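Local coordinates for protein putative metal-sulfur cluster biosynthesis proteins YuaD (Bacillus subtilis, PDB 1ORU) that is of unknown function but contains a MOSC domain and may bind molybdenum and pyridoxal phosphate, at residues A[56-59]-A[60-63]; A[63-66]-A[67-70]. All blocks are in the same frame, centred on the assembly; numbering follows the deposited sequence.

Contact 1 of 2, residues A[56-59]-A[60-63]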
loop_
_atom_site.group_PDB
_atom_site.type_symbol
_atom_site.label_atom_id
_atom_site.label_comp_id
_atom_site.label_asym_id
_atom_site.label_seq_id
_atom_site.Cartn_x
_atom_site.Cartn_y
_atom_site.Cartn_z
HETATM N N MSE A 56 -14.811 6.481 -0.816
HETATM C CA MSE A 56 -15.590 5.411 -0.189
HETATM C C MSE A 56 -15.874 5.698 1.285
HETATM O O MSE A 56 -16.600 4.953 1.947
HETATM C CB MSE A 56 -14.875 4.059 -0.324
HETATM C CG MSE A 56 -13.541 3.950 0.394
HETATM SE SE MSE A 56 -12.066 4.849 -0.502
HETATM C CE MSE A 56 -12.102 3.867 -2.157
ATOM N N PHE A 57 -15.288 6.772 1.801
ATOM C CA PHE A 57 -15.496 7.167 3.189
ATOM C C PHE A 57 -16.224 8.500 3.209
ATOM O O PHE A 57 -16.136 9.272 2.257
ATOM C CB PHE A 57 -14.159 7.341 3.912
ATOM C CG PHE A 57 -13.347 6.087 3.996
ATOM C CD1 PHE A 57 -13.715 5.063 4.863
ATOM C CD2 PHE A 57 -12.216 5.924 3.202
ATOM C CE1 PHE A 57 -12.968 3.893 4.940
ATOM C CE2 PHE A 57 -11.457 4.756 3.268
ATOM C CZ PHE A 57 -11.834 3.737 4.142
ATOM N N SER A 58 -16.945 8.765 4.292
ATOM C CA SER A 58 -17.642 10.035 4.429
ATOM C C SER A 58 -16.565 11.092 4.638
ATOM O O SER A 58 -15.613 10.874 5.387
ATOM C CB SER A 58 -18.573 10.014 5.643
ATOM O OG SER A 58 -19.614 9.070 5.475
ATOM N N ARG A 59 -16.712 12.230 3.967
ATOM C CA ARG A 59 -15.749 13.314 4.092
ATOM C C ARG A 59 -15.505 13.613 5.570
ATOM O O ARG A 59 -16.449 13.727 6.352
ATOM C CB ARG A 59 -16.274 14.566 3.377
ATOM C CG ARG A 59 -15.336 15.764 3.422
ATOM C CD ARG A 59 -15.882 16.926 2.598
ATOM N NE ARG A 59 -15.923 16.617 1.172
ATOM C CZ ARG A 59 -14.844 16.428 0.416
ATOM N NH1 ARG A 59 -13.634 16.519 0.952
ATOM N NH2 ARG A 59 -14.975 16.144 -0.872
ATOM N N GLY A 60 -14.235 13.716 5.951
ATOM C CA GLY A 60 -13.891 14.001 7.333
ATOM C C GLY A 60 -13.671 12.791 8.228
ATOM O O GLY A 60 -13.213 12.931 9.362
ATOM N N THR A 61 -14.003 11.604 7.728
ATOM C CA THR A 61 -13.831 10.374 8.498
ATOM C C THR A 61 -12.350 10.148 8.780
ATOM O O THR A 61 -11.527 10.278 7.880
ATOM C CB THR A 61 -14.358 9.146 7.715
ATOM O OG1 THR A 61 -15.742 9.337 7.394
ATOM C CG2 THR A 61 -14.206 7.871 8.549
ATOM N N GLU A 62 -12.007 9.812 10.020
ATOM C CA GLU A 62 -10.609 9.561 10.352
ATOM C C GLU A 62 -10.199 8.186 9.837
ATOM O O GLU A 62 -10.816 7.172 10.173
ATOM C CB GLU A 62 -10.371 9.633 11.863
ATOM C CG GLU A 62 -8.906 9.443 12.242
ATOM C CD GLU A 62 -8.631 9.666 13.717
ATOM O OE1 GLU A 62 -9.188 8.928 14.553
ATOM O OE2 GLU A 62 -7.850 10.585 14.043
ATOM N N ILE A 63 -9.158 8.169 9.010
ATOM C CA ILE A 63 -8.648 6.935 8.428
ATOM C C ILE A 63 -7.131 6.928 8.508
ATOM O O ILE A 63 -6.508 7.942 8.829
ATOM C CB ILE A 63 -9.043 6.796 6.935
ATOM C CG1 ILE A 63 -8.509 7.990 6.139
ATOM C CG2 ILE A 63 -10.559 6.677 6.799
ATOM C CD1 ILE A 63 -8.870 7.965 4.670
#
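Ser58 and Thr61 close a type II beta turn by polar bonds, while Phe57 and Ile63 pack apolar groups beside it. Ser58 O receives two bonds from one residue. Thr61 N reaches Ser58 O at 2.9 Å, and Thr61 OG1 lies a short 2.5 Å from Ser58 O. Both donors come to the same face of the carbonyl, tilted about 25° from its plane. Threonine suits this place because its hydroxyl lies beside its own backbone N (chi1 -58°), which sets the two donors next to each other. Exposed Arg59 takes the second position of the turn, and Gly60 holds a positive phi (91°) at the third, where glycine is the usual residue of a type II turn.

The apolar contact is a CH-pi interaction: Ile63 CG2 sits over the centre of the Phe57 ring, 3.8 Å from its centroid. The opposite face carries Met56 CG, a selenomethionine methylene offset toward the rim, so the ring lies between two aliphatic groups. Ala50 also touches Phe57 and Ile63, and Glu168 of the second subunit packs on Phe57. Two bonds to one carbonyl, beside a ring packed on both faces, fit a chain reversal just before strand 62-64.

Contact 2 of 2, residues A[63-66]-A[67-70]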
loop_
_atom_site.group_PDB
_atom_site.type_symbol
_atom_site.label_atom_id
_atom_site.label_comp_id
_atom_site.label_asym_id
_atom_site.label_seq_id
_atom_site.Cartn_x
_atom_site.Cartn_y
_atom_site.Cartn_z
ATOM N N ILE A 63 -9.158 8.169 9.010
ATOM C CA ILE A 63 -8.648 6.935 8.428
ATOM C C ILE A 63 -7.131 6.928 8.508
ATOM O O ILE A 63 -6.508 7.942 8.829
ATOM C CB ILE A 63 -9.043 6.796 6.935
ATOM C CG1 ILE A 63 -8.509 7.990 6.139
ATOM C CG2 ILE A 63 -10.559 6.677 6.799
ATOM C CD1 ILE A 63 -8.870 7.965 4.670
ATOM N N PHE A 64 -6.541 5.776 8.214
ATOM C CA PHE A 64 -5.095 5.639 8.236
ATOM C C PHE A 64 -4.487 6.587 7.200
ATOM O O PHE A 64 -5.041 6.758 6.115
ATOM C CB PHE A 64 -4.701 4.202 7.895
ATOM C CG PHE A 64 -3.230 4.017 7.729
ATOM C CD1 PHE A 64 -2.385 4.058 8.833
ATOM C CD2 PHE A 64 -2.681 3.843 6.464
ATOM C CE1 PHE A 64 -1.006 3.931 8.681
ATOM C CE2 PHE A 64 -1.302 3.716 6.299
ATOM C CZ PHE A 64 -0.465 3.760 7.412
ATOM N N ASN A 65 -3.347 7.186 7.530
ATOM C CA ASN A 65 -2.683 8.111 6.613
ATOM C C ASN A 65 -1.741 7.386 5.656
ATOM O O ASN A 65 -0.574 7.133 5.958
ATOM C CB ASN A 65 -1.923 9.181 7.398
ATOM C CG ASN A 65 -1.180 10.150 6.493
ATOM O OD1 ASN A 65 -1.531 10.321 5.325
ATOM N ND2 ASN A 65 -0.156 10.795 7.035
ATOM N N ARG A 66 -2.275 7.075 4.486
ATOM C CA ARG A 66 -1.564 6.364 3.435
ATOM C C ARG A 66 -0.662 7.276 2.597
ATOM O O ARG A 66 0.334 6.832 2.030
ATOM C CB ARG A 66 -2.605 5.707 2.540
ATOM C CG ARG A 66 -2.064 4.925 1.391
ATOM C CD ARG A 66 -3.177 4.640 0.405
ATOM N NE ARG A 66 -2.760 3.637 -0.564
ATOM C CZ ARG A 66 -3.221 3.556 -1.805
ATOM N NH1 ARG A 66 -4.118 4.431 -2.237
ATOM N NH2 ARG A 66 -2.789 2.591 -2.608
ATOM N N ARG A 67 -1.020 8.553 2.518
ATOM C CA ARG A 67 -0.263 9.520 1.732
ATOM C C ARG A 67 0.690 10.326 2.619
ATOM O O ARG A 67 0.513 11.531 2.813
ATOM C CB ARG A 67 -1.245 10.442 1.004
ATOM C CG ARG A 67 -2.159 9.701 0.021
ATOM C CD ARG A 67 -3.369 10.545 -0.375
ATOM N NE ARG A 67 -2.958 11.820 -0.952
ATOM C CZ ARG A 67 -2.602 11.995 -2.221
ATOM N NH1 ARG A 67 -2.616 10.974 -3.067
ATOM N NH2 ARG A 67 -2.196 13.190 -2.634
ATOM N N GLN A 68 1.707 9.650 3.145
ATOM C CA GLN A 68 2.682 10.278 4.034
ATOM C C GLN A 68 3.761 11.091 3.336
ATOM O O GLN A 68 4.161 12.140 3.830
ATOM C CB GLN A 68 3.346 9.211 4.904
ATOM C CG GLN A 68 2.399 8.585 5.908
ATOM C CD GLN A 68 2.986 7.359 6.578
ATOM O OE1 GLN A 68 4.202 7.220 6.686
ATOM N NE2 GLN A 68 2.120 6.469 7.047
ATOM N N ILE A 69 4.232 10.605 2.193
ATOM C CA ILE A 69 5.289 11.288 1.449
ATOM C C ILE A 69 4.909 11.384 -0.022
ATOM O O ILE A 69 4.465 10.406 -0.620
ATOM C CB ILE A 69 6.633 10.515 1.551
ATOM C CG1 ILE A 69 7.051 10.362 3.018
ATOM C CG2 ILE A 69 7.719 11.247 0.769
ATOM C CD1 ILE A 69 7.440 11.671 3.698
ATOM N N SER A 70 5.083 12.567 -0.599
ATOM C CA SER A 70 4.758 12.784 -1.999
ATOM C C SER A 70 6.042 12.920 -2.803
ATOM O O SER A 70 6.935 13.680 -2.423
ATOM C CB SER A 70 3.916 14.051 -2.146
ATOM O OG SER A 70 3.627 14.305 -3.504
#
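Between Arg66 and Gln68 the backbone bends sharply at Arg67 (phi -98°, psi 68°), an inverse gamma turn whose weak bond from Gln68 N to Arg66 O spans 3.3 Å. The Gln68 side chain folds back over this bend: with CG beside its own backbone N (chi1 -68°), the extended chain delivers Gln68 NE2 to Asn65 O at 3.0 Å. That bond runs nearly along the C=O axis and close to the plane of the glutamine amide. Glutamine suits the site because the same amide also accepts, OE1 taking a bond from the backbone N of Val167. Gln68 CG lies 3.6 Å from Asn65 ND2, the two amide planes steeply inclined to each other, and Phe64 CZ approaches Gln68 NE2 to 3.8 Å. Here the chain passes from strand 62-64 into strand 69-73 of the large mixed sheet, and the new strand begins with a classic beta bulge, in which Gln68 and Ile69 both face Cys165. Asn65 suits its place because the two hydrogens of ND2 reach the carbonyls of His43 and Gly45, tying the connection to the chain leading into strand 47-49. Arg66 NE forms a salt bridge with Glu126, whereas Arg67 bonds through NH2 to Asn129; the Arg67 side chain is about 4 Å from a bound sulfate, probably from the crystallisation liquor, which may mark an anion-accepting spot.

How the contacts relate
Contact 1 comes first along the chain and contact 2 starts where it ends, on Ile63, which belongs to both; their centres are about 13 Å apart. Strand 62-64 connects them, paired antiparallel with strand 47-49 in a small two-stranded sheet. Along the chain the path runs inward: contact 1 is partly buried, its centre about 22 Å from that of the chain, whereas contact 2 is a buried contact, its centre about 11 Å from the same point, and enters the large mixed sheet through strand 69-73. Both contacts touch the second subunit, so this one length of chain joins a small peripheral two-stranded sheet, the dimer interface and the core of the MOSC domain.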